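Local coordinates for positive phenol-degradative gene regulator (Ralstonia sp. E2, PDB 5FS0), which probably activates transcription of phenol-degradation genes as a sigma-54-dependent, ATP- and DNA-binding regulator, whose N-terminal sensor domain binds phenolic ligands and a zinc ion, at residues 128-133 with 185-190. Residues are numbered along the deposited sequence; the frame is centred on the assembly and turned at random.
With ZN (zinc ion), chain D; 5JC (2,4-dichlorophenol), chain C.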
loop_
_atom_site.group_PDB
_atom_site.type_symbol
_atom_site.label_atom_id
_atom_site.label_comp_id
_atom_site.label_asym_id
_atom_site.label_seq_id
_atom_site.Cartn_x
_atom_site.Cartn_y
_atom_site.Cartn_z
ATOM N N PHE A 128 -18.912 15.049 -2.082
ATOM C CA PHE A 128 -17.603 15.380 -1.527
ATOM C C PHE A 128 -16.675 15.952 -2.592
ATOM O O PHE A 128 -16.811 15.632 -3.768
ATOM C CB PHE A 128 -16.966 14.126 -0.889
ATOM C CG PHE A 128 -17.804 13.501 0.202
ATOM C CD1 PHE A 128 -18.828 12.621 -0.107
ATOM C CD2 PHE A 128 -17.565 13.796 1.531
ATOM C CE1 PHE A 128 -19.600 12.055 0.883
ATOM C CE2 PHE A 128 -18.340 13.235 2.526
ATOM C CZ PHE A 128 -19.353 12.367 2.204
ATOM N N LEU A 129 -15.738 16.803 -2.183
ATOM C CA LEU A 129 -14.622 17.165 -3.055
ATOM C C LEU A 129 -13.372 16.357 -2.677
ATOM O O LEU A 129 -13.049 16.214 -1.491
ATOM C CB LEU A 129 -14.311 18.665 -2.983
ATOM C CG LEU A 129 -15.305 19.662 -3.589
ATOM C CD1 LEU A 129 -14.592 20.969 -3.896
ATOM C CD2 LEU A 129 -16.011 19.115 -4.839
ATOM N N TRP A 130 -12.680 15.836 -3.685
ATOM C CA TRP A 130 -11.474 15.048 -3.461
ATOM C C TRP A 130 -10.231 15.797 -3.931
ATOM O O TRP A 130 -9.697 15.518 -5.004
ATOM C CB TRP A 130 -11.576 13.698 -4.172
ATOM C CG TRP A 130 -12.164 12.614 -3.321
ATOM C CD1 TRP A 130 -12.471 12.691 -1.994
ATOM C CD2 TRP A 130 -12.517 11.291 -3.739
ATOM N NE1 TRP A 130 -12.994 11.497 -1.560
ATOM C CE2 TRP A 130 -13.033 10.620 -2.613
ATOM C CE3 TRP A 130 -12.448 10.607 -4.958
ATOM C CZ2 TRP A 130 -13.476 9.300 -2.667
ATOM C CZ3 TRP A 130 -12.889 9.297 -5.009
ATOM C CH2 TRP A 130 -13.396 8.657 -3.871
ATOM N N GLU A 131 -9.778 16.749 -3.122
ATOM C CA GLU A 131 -8.599 17.539 -3.454
ATOM C C GLU A 131 -7.318 16.747 -3.218
ATOM O O GLU A 131 -7.176 16.065 -2.202
ATOM C CB GLU A 131 -8.575 18.833 -2.639
ATOM C CG GLU A 131 -9.368 19.972 -3.257
ATOM C CD GLU A 131 -9.425 21.195 -2.364
ATOM O OE1 GLU A 131 -8.402 21.904 -2.256
ATOM O OE2 GLU A 131 -10.494 21.450 -1.769
ATOM N N ASP A 132 -6.388 16.840 -4.162
ATOM C CA ASP A 132 -5.117 16.132 -4.059
ATOM C C ASP A 132 -5.077 14.611 -3.967
ATOM O O ASP A 132 -4.528 14.051 -3.017
ATOM C CB ASP A 132 -4.294 16.678 -2.891
ATOM C CG ASP A 132 -3.753 18.070 -3.159
ATOM O OD1 ASP A 132 -3.766 18.498 -4.332
ATOM O OD2 ASP A 132 -3.315 18.734 -2.196
ATOM N N SER A 133 -5.659 13.947 -4.960
ATOM C CA SER A 133 -5.690 12.490 -4.993
ATOM C C SER A 133 -4.525 11.753 -5.644
ATOM O O SER A 133 -4.216 11.972 -6.815
ATOM C CB SER A 133 -6.999 12.131 -5.699
ATOM O OG SER A 133 -8.106 12.755 -5.071
ATOM N N CYS A 185 -11.494 16.138 -7.946
ATOM C CA CYS A 185 -12.502 15.106 -8.027
ATOM C C CYS A 185 -13.757 15.585 -7.326
ATOM O O CYS A 185 -13.704 16.383 -6.394
ATOM C CB CYS A 185 -11.995 13.789 -7.427
ATOM S SG CYS A 185 -10.524 13.118 -8.258
ATOM N N ARG A 186 -14.891 15.113 -7.815
ATOM C CA ARG A 186 -16.178 15.407 -7.222
ATOM C C ARG A 186 -16.913 14.077 -7.179
ATOM O O ARG A 186 -16.989 13.387 -8.191
ATOM C CB ARG A 186 -16.930 16.449 -8.054
ATOM C CG ARG A 186 -18.067 17.126 -7.344
ATOM C CD ARG A 186 -19.131 17.597 -8.328
ATOM N NE ARG A 186 -20.363 17.932 -7.621
ATOM C CZ ARG A 186 -21.563 18.021 -8.189
ATOM N NH1 ARG A 186 -21.707 17.795 -9.493
ATOM N NH2 ARG A 186 -22.623 18.327 -7.446
ATOM N N ILE A 187 -17.434 13.690 -6.020
ATOM C CA ILE A 187 -18.055 12.366 -5.915
ATOM C C ILE A 187 -19.436 12.408 -5.270
ATOM O O ILE A 187 -19.727 13.269 -4.442
ATOM C CB ILE A 187 -17.169 11.367 -5.107
ATOM C CG1 ILE A 187 -17.513 11.444 -3.622
ATOM C CG2 ILE A 187 -15.650 11.596 -5.387
ATOM C CD1 ILE A 187 -16.871 10.344 -2.786
ATOM N N LEU A 188 -20.275 11.457 -5.665
ATOM C CA LEU A 188 -21.623 11.328 -5.135
ATOM C C LEU A 188 -21.872 9.907 -4.622
ATOM O O LEU A 188 -21.591 8.927 -5.319
ATOM C CB LEU A 188 -22.665 11.683 -6.203
ATOM C CG LEU A 188 -24.121 11.355 -5.815
ATOM C CD1 LEU A 188 -24.618 12.282 -4.708
ATOM C CD2 LEU A 188 -25.057 11.386 -7.031
ATOM N N GLY A 189 -22.402 9.810 -3.405
ATOM C CA GLY A 189 -22.745 8.522 -2.829
ATOM C C GLY A 189 -24.196 8.477 -2.394
ATOM O O GLY A 189 -24.702 9.410 -1.760
ATOM N N LYS A 190 -24.870 7.386 -2.740
ATOM C CA LYS A 190 -26.247 7.185 -2.332
ATOM C C LYS A 190 -26.605 5.714 -2.453
ATOM O O LYS A 190 -25.854 4.938 -3.050
ATOM C CB LYS A 190 -27.195 8.056 -3.163
ATOM C CG LYS A 190 -27.283 7.682 -4.621
ATOM C CD LYS A 190 -27.993 8.774 -5.415
ATOM C CE LYS A 190 -28.066 8.444 -6.895
ATOM N NZ LYS A 190 -28.538 9.610 -7.693
HETATM ZN ZN ZN D . -10.549 11.139 -9.264
HETATM CL CL1 5JC C . -15.460 11.162 -0.226
HETATM C CAI 5JC C . -15.296 9.999 1.052
HETATM C CAF 5JC C . -16.517 9.628 1.832
HETATM C CAH 5JC C . -16.408 8.733 2.821
HETATM CL CL2 5JC C . -17.835 8.319 3.718
HETATM C CAE 5JC C . -15.069 8.097 3.147
HETATM C CAD 5JC C . -13.974 8.438 2.436
HETATM C CAG 5JC C . -14.096 9.449 1.326
HETATM O OAA 5JC C . -12.971 9.824 0.575
#
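The two central strands of the sensor domain's antiparallel four-stranded sheet meet where Phe128, Leu129 and Trp130 pair with Ile187, Arg186 and Cys185. Phe128 and Ile187 form a hydrogen-bonded pair, Phe128 N giving to Ile187 O at 3.1 Å and Ile187 N to Phe128 O at 3.0 Å. Two residues along, Trp130 N gives a nearly straight bond to Cys185 O at 2.9 Å, reaching it from above the carbonyl plane of Cys185. Between them lies the non-hydrogen-bonded pair of Leu129 and Arg186, where Leu129 CD2 rests 3.8 Å from Arg186 CG; the arginine's aliphatic part packs on Leu129 while its guanidinium reaches a weak, long ion pair with Glu127.

Phe128, Trp130, Ile187 and Cys185 turn to the other, buried face, which receives 2,4-dichlorophenol. Branched Ile187 serves two neighbours: CG2 sits over one face of the indole, 3.5 Å from the six-membered ring's centroid, a CH-pi contact, while CG1 packs against Phe128 CB. With chi1 at 89°, CG1 lies between the backbone N and carbonyl carbon, leaving CG2 beside the N and facing the indole. The phenol ring carbon CAF lies over the centre of one Phe128 face, so a flat apolar side chain suits this wall. The broad indole can give one face to Ile187 and its edge to the pocket; a hydrogen bond from Trp130 NE1 to the phenol oxygen OAA is doubtful, as NE1 is modelled too close to the ligand. The phenol is also hydrogen-bonded to His102.

At the start of strand 185-191, Cys185 CB packs against Trp130 CB, and its SG, a good soft ligand, binds zinc at 2.2 Å; Cys151, Glu174 and Cys177 complete the site. One strand pair thus joins a zinc site of three cysteines and a glutamate to an aromatic-lined phenol pocket, as befits the V4R region of a XylR-type sensor domain.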